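Local coordinates for protein glutathione-independent glyoxalase DJ-1 (Schizosaccharomyces pombe, PDB 4QYT) that converts methylglyoxal to D-lactate in a single glutathione-independent step and helps protect the cell against reactive oxygen species, at residues 9-12 and 13-17; 25-29 and 30-34; 67-70 and 71-74; 96-99 and 100-104; 171-174 and 175-178. One frame throughout, in Å; residues are numbered along the deposited sequence.

How the contacts relate
From the N terminus, contact 1 (9-12 with 13-17) closes the tight turn that leads from strand 7-12 to helix 17-29, and contact 2 (25-29 with 30-34) closes the far end of that helix before strand 34-39. Contact 3 lies on helix 67-73, contact 4 on helix 93-102 and contact 5 on helix 167-178. All five are local and follow in series; none nests in or crosses another. Two pairs form in space: F70 of contact 3 packs on V98 and F102 of contact 4, while A30 and I32 of contact 2 meet L175 of contact 5. Strand 7-12 joins both groups, L9 touching I34 and F10 touching F70. Contacts 1 and 2 also meet the second subunit.

Contact 1 (9-12 and 13-17); sequences LFVA and DGTDE
T15 faces back on the strand end, its hydroxyl meeting the A12 backbone and its carbons V11. T15 OG1 accepts from A12 N at 2.9 Å, with an N-H...O angle of 160°. In one of two V11 conformers, the side chains of V11 and T15 cross at about a right angle, V11 CG2 lying 3.7 Å from T15 CB. The torsion of T15 (chi1 -71°) sets OG1 anti to its carbonyl carbon and beside its own N, from where it can take the A12 N-H. T15 N in turn donates to A12 O at 3.0 Å from above the carbonyl plane. This is a type II beta turn from A12 to T15; G14 at its third position has a positive phi (92°), which suits glycine. The CB bond of D13 points away from the strand, and its carboxylate is bonded to Y38 OH and K48 N. A valine in place of T15 would probably leave A12 N without its acceptor and the turn less firmly held to the strand. With the T15 side chain about 6 Å from that of E19, the paired hydroxyl and backbone bonds are consistent with a turn held in place near this probable active-site residue.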
loop_
_atom_site.group_PDB
_atom_site.type_symbol
_atom_site.label_atom_id
_atom_site.label_comp_id
_atom_site.label_asym_id
_atom_site.label_seq_id
_atom_site.Cartn_x
_atom_site.Cartn_y
_atom_site.Cartn_z
ATOM N N LEU A 9 0.109 -13.987 -4.189
ATOM C CA LEU A 9 -0.212 -12.654 -4.693
ATOM C C LEU A 9 0.516 -12.516 -6.036
ATOM O O LEU A 9 1.728 -12.399 -6.103
ATOM C CB LEU A 9 0.246 -11.633 -3.657
ATOM C CG LEU A 9 -0.030 -10.187 -3.918
ATOM C CD1 LEU A 9 -1.328 -9.827 -4.486
ATOM C CD2 LEU A 9 0.305 -9.345 -2.718
ATOM N N PHE A 10 -0.272 -12.606 -7.119
ATOM C CA PHE A 10 0.324 -12.412 -8.440
ATOM C C PHE A 10 0.769 -10.974 -8.594
ATOM O O PHE A 10 0.159 -10.037 -8.080
ATOM C CB PHE A 10 -0.687 -12.765 -9.535
ATOM C CG PHE A 10 -0.891 -14.235 -9.752
ATOM C CD1 PHE A 10 0.127 -15.018 -10.275
ATOM C CD2 PHE A 10 -2.110 -14.858 -9.509
ATOM C CE1 PHE A 10 -0.071 -16.365 -10.546
ATOM C CE2 PHE A 10 -2.302 -16.196 -9.803
ATOM C CZ PHE A 10 -1.292 -16.954 -10.323
ATOM N N VAL A 11 1.788 -10.787 -9.432
ATOM C CA VAL A 11 2.351 -9.470 -9.682
ATOM C C VAL A 11 2.960 -9.478 -11.076
ATOM O O VAL A 11 3.516 -10.486 -11.511
ATOM C CB VAL A 11 3.355 -9.049 -8.585
ATOM C CG1 VAL A 11 4.619 -9.912 -8.609
ATOM C CG2 VAL A 11 3.703 -7.572 -8.613
ATOM N N ALA A 12 2.868 -8.350 -11.767
ATOM C CA ALA A 12 3.428 -8.198 -13.096
ATOM C C ALA A 12 4.049 -6.806 -13.170
ATOM O O ALA A 12 3.745 -5.930 -12.360
ATOM C CB ALA A 12 2.312 -8.345 -14.125
ATOM N N ASP A 13 4.847 -6.554 -14.204
ATOM C CA ASP A 13 5.187 -5.165 -14.483
ATOM C C ASP A 13 3.896 -4.382 -14.670
ATOM O O ASP A 13 2.986 -4.815 -15.374
ATOM C CB ASP A 13 6.122 -5.106 -15.699
ATOM C CG ASP A 13 7.411 -5.808 -15.426
ATOM O OD1 ASP A 13 8.130 -5.416 -14.511
ATOM O OD2 ASP A 13 7.653 -6.875 -16.037
ATOM N N GLY A 14 3.799 -3.228 -14.016
ATOM C CA GLY A 14 2.576 -2.453 -14.109
ATOM C C GLY A 14 1.560 -2.743 -13.014
ATOM O O GLY A 14 0.484 -2.128 -13.025
ATOM N N THR A 15 1.866 -3.636 -12.050
ATOM C CA THR A 15 0.932 -3.861 -10.948
ATOM C C THR A 15 0.922 -2.645 -10.014
ATOM O O THR A 15 1.981 -2.086 -9.672
ATOM C CB THR A 15 1.315 -5.137 -10.167
ATOM O OG1 THR A 15 1.023 -6.284 -10.984
ATOM C CG2 THR A 15 0.587 -5.232 -8.849
ATOM N N ASP A 16 -0.264 -2.299 -9.536
ATOM C CA ASP A 16 -0.399 -1.191 -8.605
ATOM C C ASP A 16 0.210 -1.477 -7.228
ATOM O O ASP A 16 -0.095 -2.495 -6.607
ATOM C CB ASP A 16 -1.882 -0.849 -8.443
ATOM C CG ASP A 16 -2.067 0.340 -7.572
ATOM O OD1 ASP A 16 -1.762 1.447 -8.065
ATOM O OD2 ASP A 16 -2.506 0.175 -6.417
ATOM N N GLU A 17 0.995 -0.526 -6.756
ATOM C CA GLU A 17 1.680 -0.674 -5.465
ATOM C C GLU A 17 0.710 -0.769 -4.292
ATOM O O GLU A 17 0.940 -1.547 -3.342
ATOM C CB GLU A 17 2.619 0.497 -5.220
ATOM C CG GLU A 17 3.813 0.627 -6.161
ATOM C CD GLU A 17 3.594 1.377 -7.460
ATOM O OE1 GLU A 17 2.415 1.519 -7.914
ATOM O OE2 GLU A 17 4.600 1.802 -8.046
#

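Contact 2 (25-29 and 30-34); sequences GIFKR and AEIPI
Three backbone bonds tie A30, E31 and I32 to the last turn of helix 17-29. A30 N donates to I26 O at 3.0 Å, the ordinary helical bond. E31 N reaches K28 O at 3.0 Å from well above its carbonyl plane, and I32 N meets F27 O at 3.1 Å in a nearly straight bond (168°). These last two bonds, with E31 at a positive phi of 56°, make a Schellman motif, which ends the helix and sends the chain toward strand 34-39. Apolar contacts follow the reversal. I32 CG2 lies 3.8 Å from F27 CD1, and I32 CD1 comes in at the edge of the F27 ring, in its plane. I34 CD1 approaches F27 CB at 4.0 Å, while I34 crosses the K28 chain at a slant, its CG2 4.0 Å from K28 CE; the bend at chi2 (-90°) turns the lysine back toward this methyl, which K28 CG also touches. Among the polar ends, R29 NH1 donates to G25 O at 3.0 Å in the guanidinium plane, and R29 N meets the same oxygen from the other face. R29 NH2 forms a salt bridge with D16 of the second subunit, and K28 NZ one with D52 of that subunit.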
loop_
_atom_site.group_PDB
_atom_site.type_symbol
_atom_site.label_atom_id
_atom_site.label_comp_id
_atom_site.label_asym_id
_atom_site.label_seq_id
_atom_site.Cartn_x
_atom_site.Cartn_y
_atom_site.Cartn_z
ATOM N N GLY A 25 0.429 -7.011 3.337
ATOM C CA GLY A 25 0.641 -6.654 4.718
ATOM C C GLY A 25 -0.369 -7.275 5.661
ATOM O O GLY A 25 -0.046 -7.565 6.820
ATOM N N ILE A 26 -1.583 -7.453 5.182
ATOM C CA ILE A 26 -2.649 -8.066 6.013
ATOM C C ILE A 26 -2.352 -9.537 6.259
ATOM O O ILE A 26 -2.416 -10.004 7.399
ATOM C CB ILE A 26 -4.019 -7.799 5.372
ATOM C CG1 ILE A 26 -4.373 -6.310 5.514
ATOM C CG2 ILE A 26 -5.119 -8.664 5.996
ATOM C CD1 ILE A 26 -5.510 -5.852 4.623
ATOM N N PHE A 27 -2.013 -10.288 5.206
ATOM C CA PHE A 27 -1.691 -11.707 5.405
ATOM C C PHE A 27 -0.411 -11.896 6.195
ATOM O O PHE A 27 -0.352 -12.817 7.030
ATOM C CB PHE A 27 -1.683 -12.459 4.073
ATOM C CG PHE A 27 -3.046 -12.800 3.579
ATOM C CD1 PHE A 27 -3.742 -13.835 4.185
ATOM C CD2 PHE A 27 -3.679 -12.111 2.585
ATOM C CE1 PHE A 27 -5.035 -14.144 3.812
ATOM C CE2 PHE A 27 -4.978 -12.438 2.206
ATOM C CZ PHE A 27 -5.678 -13.451 2.866
ATOM N N LYS A 28 0.593 -11.035 6.005
ATOM C CA LYS A 28 1.794 -11.130 6.832
ATOM C C LYS A 28 1.447 -10.907 8.313
ATOM O O LYS A 28 1.906 -11.640 9.208
ATOM C CB LYS A 28 2.857 -10.120 6.364
ATOM C CG LYS A 28 3.580 -10.589 5.127
ATOM C CD LYS A 28 4.800 -11.396 5.522
ATOM C CE LYS A 28 5.560 -11.921 4.340
ATOM N NZ LYS A 28 6.802 -12.647 4.763
ATOM N N ARG A 29 0.605 -9.916 8.610
ATOM C CA ARG A 29 0.211 -9.699 10.000
ATOM C C ARG A 29 -0.517 -10.903 10.577
ATOM O O ARG A 29 -0.451 -11.165 11.785
ATOM C CB ARG A 29 -0.661 -8.464 10.103
ATOM C CG ARG A 29 0.140 -7.155 10.015
ATOM C CD ARG A 29 -0.780 -5.983 9.795
ATOM N NE ARG A 29 -0.119 -4.684 9.851
ATOM C CZ ARG A 29 0.658 -4.209 8.898
ATOM N NH1 ARG A 29 0.818 -4.862 7.750
ATOM N NH2 ARG A 29 1.193 -3.002 9.033
ATOM N N ALA A 30 -1.314 -11.567 9.752
ATOM C CA ALA A 30 -2.024 -12.780 10.134
ATOM C C ALA A 30 -1.154 -13.990 10.309
ATOM O O ALA A 30 -1.644 -15.062 10.709
ATOM C CB ALA A 30 -3.140 -13.059 9.135
ATOM N N GLU A 31 0.118 -13.874 9.971
ATOM C CA GLU A 31 1.063 -14.995 9.980
ATOM C C GLU A 31 0.552 -16.145 9.109
ATOM O O GLU A 31 0.738 -17.323 9.414
ATOM C CB GLU A 31 1.366 -15.447 11.429
ATOM C CG GLU A 31 1.946 -14.327 12.289
ATOM C CD GLU A 31 2.300 -14.694 13.701
ATOM O OE1 GLU A 31 1.548 -15.477 14.286
ATOM O OE2 GLU A 31 3.463 -14.464 14.057
ATOM N N ILE A 32 0.005 -15.772 7.951
ATOM C CA ILE A 32 -0.387 -16.698 6.910
ATOM C C ILE A 32 0.626 -16.633 5.798
ATOM O O ILE A 32 0.862 -15.539 5.256
ATOM C CB ILE A 32 -1.799 -16.381 6.413
ATOM C CG1 ILE A 32 -2.825 -16.667 7.518
ATOM C CG2 ILE A 32 -2.116 -17.129 5.135
ATOM C CD1 ILE A 32 -4.247 -16.247 7.221
ATOM N N PRO A 33 1.282 -17.750 5.453
ATOM C CA PRO A 33 2.281 -17.714 4.382
ATOM C C PRO A 33 1.769 -17.095 3.093
ATOM O O PRO A 33 0.669 -17.440 2.650
ATOM C CB PRO A 33 2.652 -19.182 4.194
ATOM C CG PRO A 33 2.359 -19.807 5.502
ATOM C CD PRO A 33 1.164 -19.105 6.038
ATOM N N ILE A 34 2.597 -16.245 2.490
ATOM C CA ILE A 34 2.248 -15.559 1.254
ATOM C C ILE A 34 3.498 -15.379 0.420
ATOM O O ILE A 34 4.531 -14.949 0.948
ATOM C CB ILE A 34 1.506 -14.222 1.522
ATOM C CG1 ILE A 34 1.045 -13.573 0.228
ATOM C CG2 ILE A 34 2.315 -13.256 2.386
ATOM C CD1 ILE A 34 0.014 -12.486 0.442
HETATM O O HOH W 1 5.207 -15.475 4.129
#

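Contact 3 (67-70 and 71-74); sequences ADDF and AKQY. With EDO (1,2-ethanediol), chain F.
A71 starts the second half of the helix with its N bonded to A67 O at 2.9 Å, while the same N lies at the edge of the F70 ring. K72 N bonds to D68 O, and its extended side chain crosses that of D69 at about a right angle; a water joins K72 NZ to D69 OD1, which stand 4.4 Å apart, beyond a salt bridge. Q73 NE2 donates to D69 OD2 at 2.8 Å in a bent bond (134°), meeting the carboxylate from above its plane. Y74, just past the helix, places CD2 3.6 Å above the centre of the F70 ring, the two planes 44° apart; F70 CG, anti to its N (chi1 -176°), swings the ring to that side. R59 serves both Q73 OE1 and Y74 OH, the latter also bonded to D35. F70 O accepts from both Q73 N and Y74 N, the latter at 2.9 Å. Helical i to i+4 spacing thus gives helix 67-73 two sides: D69, K72 and Q73 form the polar one, while F70 and Y74 pack on C8 of strand 7-12.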
loop_
_atom_site.group_PDB
_atom_site.type_symbol
_atom_site.label_atom_id
_atom_site.label_comp_id
_atom_site.label_asym_id
_atom_site.label_seq_id
_atom_site.Cartn_x
_atom_site.Cartn_y
_atom_site.Cartn_z
ATOM N N ALA A 67 -1.215 -25.375 -13.591
ATOM C CA ALA A 67 -2.249 -24.928 -12.671
ATOM C C ALA A 67 -2.584 -25.956 -11.603
ATOM O O ALA A 67 -2.870 -25.611 -10.445
ATOM C CB ALA A 67 -3.487 -24.455 -13.414
ATOM N N ASP A 68 -2.598 -27.245 -11.994
ATOM C CA ASP A 68 -2.809 -28.278 -10.990
ATOM C C ASP A 68 -1.692 -28.237 -9.946
ATOM O O ASP A 68 -1.961 -28.410 -8.750
ATOM C CB ASP A 68 -2.871 -29.665 -11.622
ATOM C CG ASP A 68 -4.206 -29.960 -12.323
ATOM O OD1 ASP A 68 -5.204 -29.274 -12.053
ATOM O OD2 ASP A 68 -4.263 -30.982 -13.044
ATOM N N ASP A 69 -0.434 -28.002 -10.368
ATOM C CA ASP A 69 0.637 -27.917 -9.391
ATOM C C ASP A 69 0.476 -26.697 -8.494
ATOM O O ASP A 69 0.755 -26.724 -7.294
ATOM C CB ASP A 69 2.011 -27.997 -10.045
ATOM C CG ASP A 69 3.062 -28.412 -9.035
ATOM O OD1 ASP A 69 3.004 -29.585 -8.620
ATOM O OD2 ASP A 69 3.909 -27.592 -8.666
ATOM N N PHE A 70 0.043 -25.589 -9.106
ATOM C CA PHE A 70 -0.271 -24.390 -8.354
ATOM C C PHE A 70 -1.276 -24.681 -7.259
ATOM O O PHE A 70 -1.115 -24.262 -6.106
ATOM C CB PHE A 70 -0.792 -23.307 -9.297
ATOM C CG PHE A 70 -1.051 -22.000 -8.604
ATOM C CD1 PHE A 70 -2.227 -21.771 -7.929
ATOM C CD2 PHE A 70 -0.158 -20.963 -8.711
ATOM C CE1 PHE A 70 -2.503 -20.544 -7.347
ATOM C CE2 PHE A 70 -0.427 -19.706 -8.186
ATOM C CZ PHE A 70 -1.607 -19.495 -7.514
ATOM N N ALA A 71 -2.321 -25.433 -7.607
ATOM C CA ALA A 71 -3.355 -25.753 -6.652
ATOM C C ALA A 71 -2.892 -26.675 -5.533
ATOM O O ALA A 71 -3.466 -26.698 -4.450
ATOM C CB ALA A 71 -4.546 -26.381 -7.370
ATOM N N LYS A 72 -1.808 -27.403 -5.775
ATOM C CA LYS A 72 -1.175 -28.185 -4.719
ATOM C C LYS A 72 -0.356 -27.330 -3.754
ATOM O O LYS A 72 -0.045 -27.775 -2.659
ATOM C CB LYS A 72 -0.239 -29.233 -5.307
ATOM C CG LYS A 72 -0.946 -30.329 -6.073
ATOM C CD LYS A 72 0.022 -31.271 -6.767
ATOM C CE LYS A 72 -0.660 -32.327 -7.617
ATOM N NZ LYS A 72 0.375 -33.154 -8.302
ATOM N N GLN A 73 -0.007 -26.125 -4.150
ATOM C CA GLN A 73 0.852 -25.232 -3.375
ATOM C C GLN A 73 0.111 -24.098 -2.686
ATOM O O GLN A 73 0.580 -23.627 -1.635
ATOM C CB GLN A 73 1.950 -24.634 -4.262
ATOM C CG GLN A 73 2.891 -25.671 -4.834
ATOM C CD GLN A 73 4.031 -25.034 -5.598
ATOM O OE1 GLN A 73 4.730 -24.164 -5.088
ATOM N NE2 GLN A 73 4.230 -25.451 -6.846
ATOM N N TYR A 74 -0.968 -23.612 -3.270
ATOM C CA TYR A 74 -1.638 -22.393 -2.812
ATOM C C TYR A 74 -3.115 -22.635 -2.662
ATOM O O TYR A 74 -3.721 -23.413 -3.401
ATOM C CB TYR A 74 -1.398 -21.227 -3.795
ATOM C CG TYR A 74 0.027 -20.841 -3.934
ATOM C CD1 TYR A 74 0.692 -20.129 -2.939
ATOM C CD2 TYR A 74 0.741 -21.157 -5.065
ATOM C CE1 TYR A 74 2.025 -19.772 -3.069
ATOM C CE2 TYR A 74 2.061 -20.803 -5.215
ATOM C CZ TYR A 74 2.725 -20.129 -4.189
ATOM O OH TYR A 74 4.052 -19.790 -4.366
HETATM C C1 EDO F . -4.338 -28.185 -15.126
HETATM O O1 EDO F . -2.961 -28.111 -14.717
HETATM C C2 EDO F . -4.571 -27.651 -16.527
HETATM O O2 EDO F . -4.780 -26.228 -16.493
HETATM O O HOH W 2 1.537 -31.355 -9.967
#

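Contact 4 (96-99 and 100-104); sequences QQVV and KEFYK
V98 CG1 sits squarely over one face of the F102 ring, 4.2 Å from its centroid and only 3° off the ring normal, a CH-pi contact between residues four apart on helix 93-102. A chi1 of -82° sets F102 CG opposite its carbonyl carbon, and chi2 of 23° then turns the ring face to the valine, leaving F102 CD1 3.5 Å from V98 O. Other apolar groups face the sheet: V99 touches I110 and M112 of strand 109-112 and I79 of strand 76-79, and F102 touches A77 and I110. The helix thus covers the parallel strands 76-79 and 109-112 of the central sheet, as in the alpha/beta core of the DJ-1/PfpI family, with A67, F70 and A71 of helix 67-73 packed beside it. Among the backbone bonds, K100 N, E101 N and F102 N each donate to the carbonyl four residues earlier, with F102 N to V98 O at 2.9 Å. The last of the series, Y103 N to V99 O at 3.0 Å, is more bent, and Y103 is also where the chain leaves helical geometry. Of the polar side chains, K100 lies with CG 3.2 Å from Q96 O. The bends at its chi3 and chi4 carry NZ to the carbonyl of S123, while at the helix end N157 ND2 bonds to F102 O and N157 OD1 to K104 N.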
loop_
_atom_site.group_PDB
_atom_site.type_symbol
_atom_site.label_atom_id
_atom_site.label_comp_id
_atom_site.label_asym_id
_atom_site.label_seq_id
_atom_site.Cartn_x
_atom_site.Cartn_y
_atom_site.Cartn_z
ATOM N N GLN A 96 -5.480 -17.465 -15.691
ATOM C CA GLN A 96 -6.855 -17.841 -15.985
ATOM C C GLN A 96 -7.163 -19.283 -15.533
ATOM O O GLN A 96 -8.246 -19.573 -15.019
ATOM C CB GLN A 96 -7.142 -17.725 -17.482
ATOM C CG GLN A 96 -6.990 -16.333 -18.057
ATOM C CD GLN A 96 -6.816 -16.366 -19.560
ATOM O OE1 GLN A 96 -6.884 -17.439 -20.192
ATOM N NE2 GLN A 96 -6.612 -15.204 -20.147
ATOM N N GLN A 97 -6.228 -20.192 -15.811
ATOM C CA GLN A 97 -6.386 -21.597 -15.446
ATOM C C GLN A 97 -6.484 -21.771 -13.937
ATOM O O GLN A 97 -7.286 -22.558 -13.434
ATOM C CB GLN A 97 -5.196 -22.411 -15.955
ATOM C CG GLN A 97 -5.151 -22.591 -17.482
ATOM C CD GLN A 97 -3.757 -22.907 -18.061
ATOM O OE1 GLN A 97 -2.726 -22.869 -17.378
ATOM N NE2 GLN A 97 -3.728 -23.202 -19.325
ATOM N N VAL A 98 -5.670 -21.036 -13.188
ATOM C CA VAL A 98 -5.756 -21.085 -11.736
ATOM C C VAL A 98 -7.120 -20.591 -11.284
ATOM O O VAL A 98 -7.745 -21.201 -10.416
ATOM C CB VAL A 98 -4.606 -20.226 -11.120
ATOM C CG1 VAL A 98 -4.877 -19.856 -9.660
ATOM C CG2 VAL A 98 -3.269 -20.932 -11.283
ATOM N N VAL A 99 -7.549 -19.438 -11.818
ATOM C CA VAL A 99 -8.845 -18.908 -11.412
ATOM C C VAL A 99 -10.004 -19.887 -11.706
ATOM O O VAL A 99 -10.886 -20.093 -10.872
ATOM C CB VAL A 99 -9.034 -17.502 -12.067
ATOM C CG1 VAL A 99 -10.470 -17.028 -12.050
ATOM C CG2 VAL A 99 -8.076 -16.504 -11.434
ATOM N N LYS A 100 -9.987 -20.463 -12.884
ATOM C CA LYS A 100 -11.010 -21.435 -13.261
ATOM C C LYS A 100 -10.972 -22.657 -12.376
ATOM O O LYS A 100 -12.032 -23.198 -11.990
ATOM C CB LYS A 100 -10.840 -21.835 -14.725
ATOM C CG LYS A 100 -11.205 -20.736 -15.687
ATOM C CD LYS A 100 -10.951 -21.125 -17.120
ATOM C CE LYS A 100 -12.071 -22.014 -17.624
ATOM N NZ LYS A 100 -13.393 -21.302 -17.707
ATOM N N GLU A 101 -9.771 -23.138 -12.062
ATOM C CA GLU A 101 -9.672 -24.289 -11.184
ATOM C C GLU A 101 -10.178 -23.989 -9.793
ATOM O O GLU A 101 -10.815 -24.835 -9.147
ATOM C CB GLU A 101 -8.228 -24.783 -11.082
ATOM C CG GLU A 101 -8.037 -25.951 -10.132
ATOM C CD GLU A 101 -8.876 -27.168 -10.484
ATOM O OE1 GLU A 101 -9.009 -27.466 -11.712
ATOM O OE2 GLU A 101 -9.209 -27.936 -9.527
ATOM N N PHE A 102 -9.858 -22.799 -9.287
ATOM C CA PHE A 102 -10.207 -22.465 -7.933
ATOM C C PHE A 102 -11.682 -22.165 -7.761
ATOM O O PHE A 102 -12.217 -22.308 -6.670
ATOM C CB PHE A 102 -9.383 -21.271 -7.426
ATOM C CG PHE A 102 -8.005 -21.586 -6.916
ATOM C CD1 PHE A 102 -7.308 -22.706 -7.287
ATOM C CD2 PHE A 102 -7.393 -20.717 -6.030
ATOM C CE1 PHE A 102 -6.061 -22.960 -6.782
ATOM C CE2 PHE A 102 -6.138 -20.954 -5.535
ATOM C CZ PHE A 102 -5.471 -22.081 -5.910
ATOM N N TYR A 103 -12.350 -21.662 -8.809
ATOM C CA TYR A 103 -13.709 -21.126 -8.650
ATOM C C TYR A 103 -14.638 -22.227 -8.162
ATOM O O TYR A 103 -14.724 -23.305 -8.727
ATOM C CB TYR A 103 -14.212 -20.532 -9.952
ATOM C CG TYR A 103 -15.530 -19.797 -9.809
ATOM C CD1 TYR A 103 -15.610 -18.612 -9.109
ATOM C CD2 TYR A 103 -16.713 -20.343 -10.267
ATOM C CE1 TYR A 103 -16.796 -17.933 -8.917
ATOM C CE2 TYR A 103 -17.922 -19.665 -10.103
ATOM C CZ TYR A 103 -17.950 -18.468 -9.417
ATOM O OH TYR A 103 -19.145 -17.806 -9.239
ATOM N N LYS A 104 -15.380 -21.904 -7.109
ATOM C CA LYS A 104 -16.339 -22.810 -6.484
ATOM C C LYS A 104 -15.709 -24.057 -5.893
ATOM O O LYS A 104 -16.422 -24.951 -5.501
ATOM C CB LYS A 104 -17.483 -23.178 -7.420
ATOM C CG LYS A 104 -18.506 -22.085 -7.535
ATOM C CD LYS A 104 -19.680 -22.449 -8.419
ATOM C CE LYS A 104 -20.552 -23.424 -7.681
ATOM N NZ LYS A 104 -21.854 -23.593 -8.376
#

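Contact 5 (171-174 and 175-178); sequences GLKL and LEQV
K173, E176 and Q177 meet on one side of helix 167-178, E176 extended, K173 and Q177 bent at chi2. K173 starts with CG anti to its backbone N (chi1 -167°), and its bend leads CD to 3.9 Å from E176 OE1; a second conformer of this lysine is deposited, so its end is less certain. E176 runs extended beyond CG, and its OE1 stands 4.3 Å from K173 NZ, opposite charges near each other but too far for a salt bridge. In this conformer of K173 a water may link the two, accepting from K173 NZ at 3.1 Å and giving a weak bond to E176 OE1. Q177 folds at chi2 (-42°), and its CG lies 3.4 Å from K173 O. An alanine here would remove CG and the amide, and would probably leave the K173 carbonyl less covered. Beneath the side chains, L175 N bonds to G171 O at 3.0 Å and E176 N to L172 O at 2.8 Å, while Q177 N turns mainly to L174 O at 3.1 Å, its bond to K173 O being weak. Around the helix, L174 and L175 pack on F27 of helix 17-29, L172 on Y184 and Y188 of helix 181-190, and K173 with Q177 on L154 of strand 152-155, outermost in this chain's sheet.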
loop_
_atom_site.group_PDB
_atom_site.type_symbol
_atom_site.label_atom_id
_atom_site.label_comp_id
_atom_site.label_asym_id
_atom_site.label_seq_id
_atom_site.Cartn_x
_atom_site.Cartn_y
_atom_site.Cartn_z
ATOM N N GLY A 171 -8.327 -6.816 1.171
ATOM C CA GLY A 171 -7.464 -7.761 1.896
ATOM C C GLY A 171 -8.148 -8.352 3.102
ATOM O O GLY A 171 -8.020 -9.544 3.391
ATOM N N LEU A 172 -8.880 -7.492 3.815
ATOM C CA LEU A 172 -9.600 -7.951 4.986
ATOM C C LEU A 172 -10.688 -8.965 4.608
ATOM O O LEU A 172 -10.884 -9.962 5.353
ATOM C CB LEU A 172 -10.201 -6.781 5.761
ATOM C CG LEU A 172 -9.228 -6.008 6.613
ATOM C CD1 LEU A 172 -9.851 -4.673 7.033
ATOM C CD2 LEU A 172 -8.760 -6.811 7.814
ATOM N N LYS A 173 -11.419 -8.706 3.531
ATOM C CA LYS A 173 -12.474 -9.637 3.115
ATOM C C LYS A 173 -11.877 -11.023 2.838
ATOM O O LYS A 173 -12.426 -12.049 3.250
ATOM C CB LYS A 173 -13.236 -9.092 1.904
ATOM C CG LYS A 173 -14.535 -9.833 1.615
ATOM C CD LYS A 173 -15.629 -9.562 2.648
ATOM C CE LYS A 173 -16.951 -10.149 2.203
ATOM N NZ LYS A 173 -18.052 -9.812 3.137
ATOM N N LEU A 174 -10.729 -11.055 2.153
ATOM C CA LEU A 174 -10.031 -12.318 1.916
ATOM C C LEU A 174 -9.654 -12.995 3.218
ATOM O O LEU A 174 -9.932 -14.170 3.438
ATOM C CB LEU A 174 -8.817 -12.076 1.030
ATOM C CG LEU A 174 -9.141 -11.783 -0.441
ATOM C CD1 LEU A 174 -7.963 -11.039 -1.051
ATOM C CD2 LEU A 174 -9.435 -13.071 -1.186
ATOM N N LEU A 175 -9.023 -12.251 4.113
ATOM C CA LEU A 175 -8.617 -12.792 5.380
ATOM C C LEU A 175 -9.791 -13.361 6.188
ATOM O O LEU A 175 -9.683 -14.419 6.808
ATOM C CB LEU A 175 -7.923 -11.698 6.227
ATOM C CG LEU A 175 -7.429 -12.185 7.590
ATOM C CD1 LEU A 175 -6.373 -13.270 7.476
ATOM C CD2 LEU A 175 -6.942 -11.017 8.419
ATOM N N GLU A 176 -10.913 -12.661 6.137
ATOM C CA GLU A 176 -12.104 -13.048 6.883
ATOM C C GLU A 176 -12.584 -14.431 6.487
ATOM O O GLU A 176 -13.209 -15.118 7.311
ATOM C CB GLU A 176 -13.221 -12.017 6.628
ATOM C CG GLU A 176 -14.358 -12.151 7.623
ATOM C CD GLU A 176 -15.442 -11.114 7.454
ATOM O OE1 GLU A 176 -15.424 -10.389 6.442
ATOM O OE2 GLU A 176 -16.160 -10.876 8.460
ATOM N N GLN A 177 -12.328 -14.860 5.253
ATOM C CA GLN A 177 -12.793 -16.174 4.820
ATOM C C GLN A 177 -12.008 -17.318 5.421
ATOM O O GLN A 177 -12.496 -18.446 5.428
ATOM C CB GLN A 177 -12.748 -16.292 3.292
ATOM C CG GLN A 177 -13.434 -15.178 2.528
ATOM C CD GLN A 177 -14.772 -14.765 3.133
ATOM O OE1 GLN A 177 -15.008 -13.577 3.372
ATOM N NE2 GLN A 177 -15.692 -15.663 3.189
ATOM N N VAL A 178 -10.763 -17.053 5.829
ATOM C CA VAL A 178 -9.811 -18.100 6.164
ATOM C C VAL A 178 -9.284 -18.069 7.581
ATOM O O VAL A 178 -8.931 -19.098 8.115
ATOM C CB VAL A 178 -8.619 -18.223 5.222
ATOM C CG1 VAL A 178 -9.108 -18.591 3.858
ATOM C CG2 VAL A 178 -7.746 -16.959 5.205
HETATM O O HOH W 3 -17.517 -12.494 4.609
#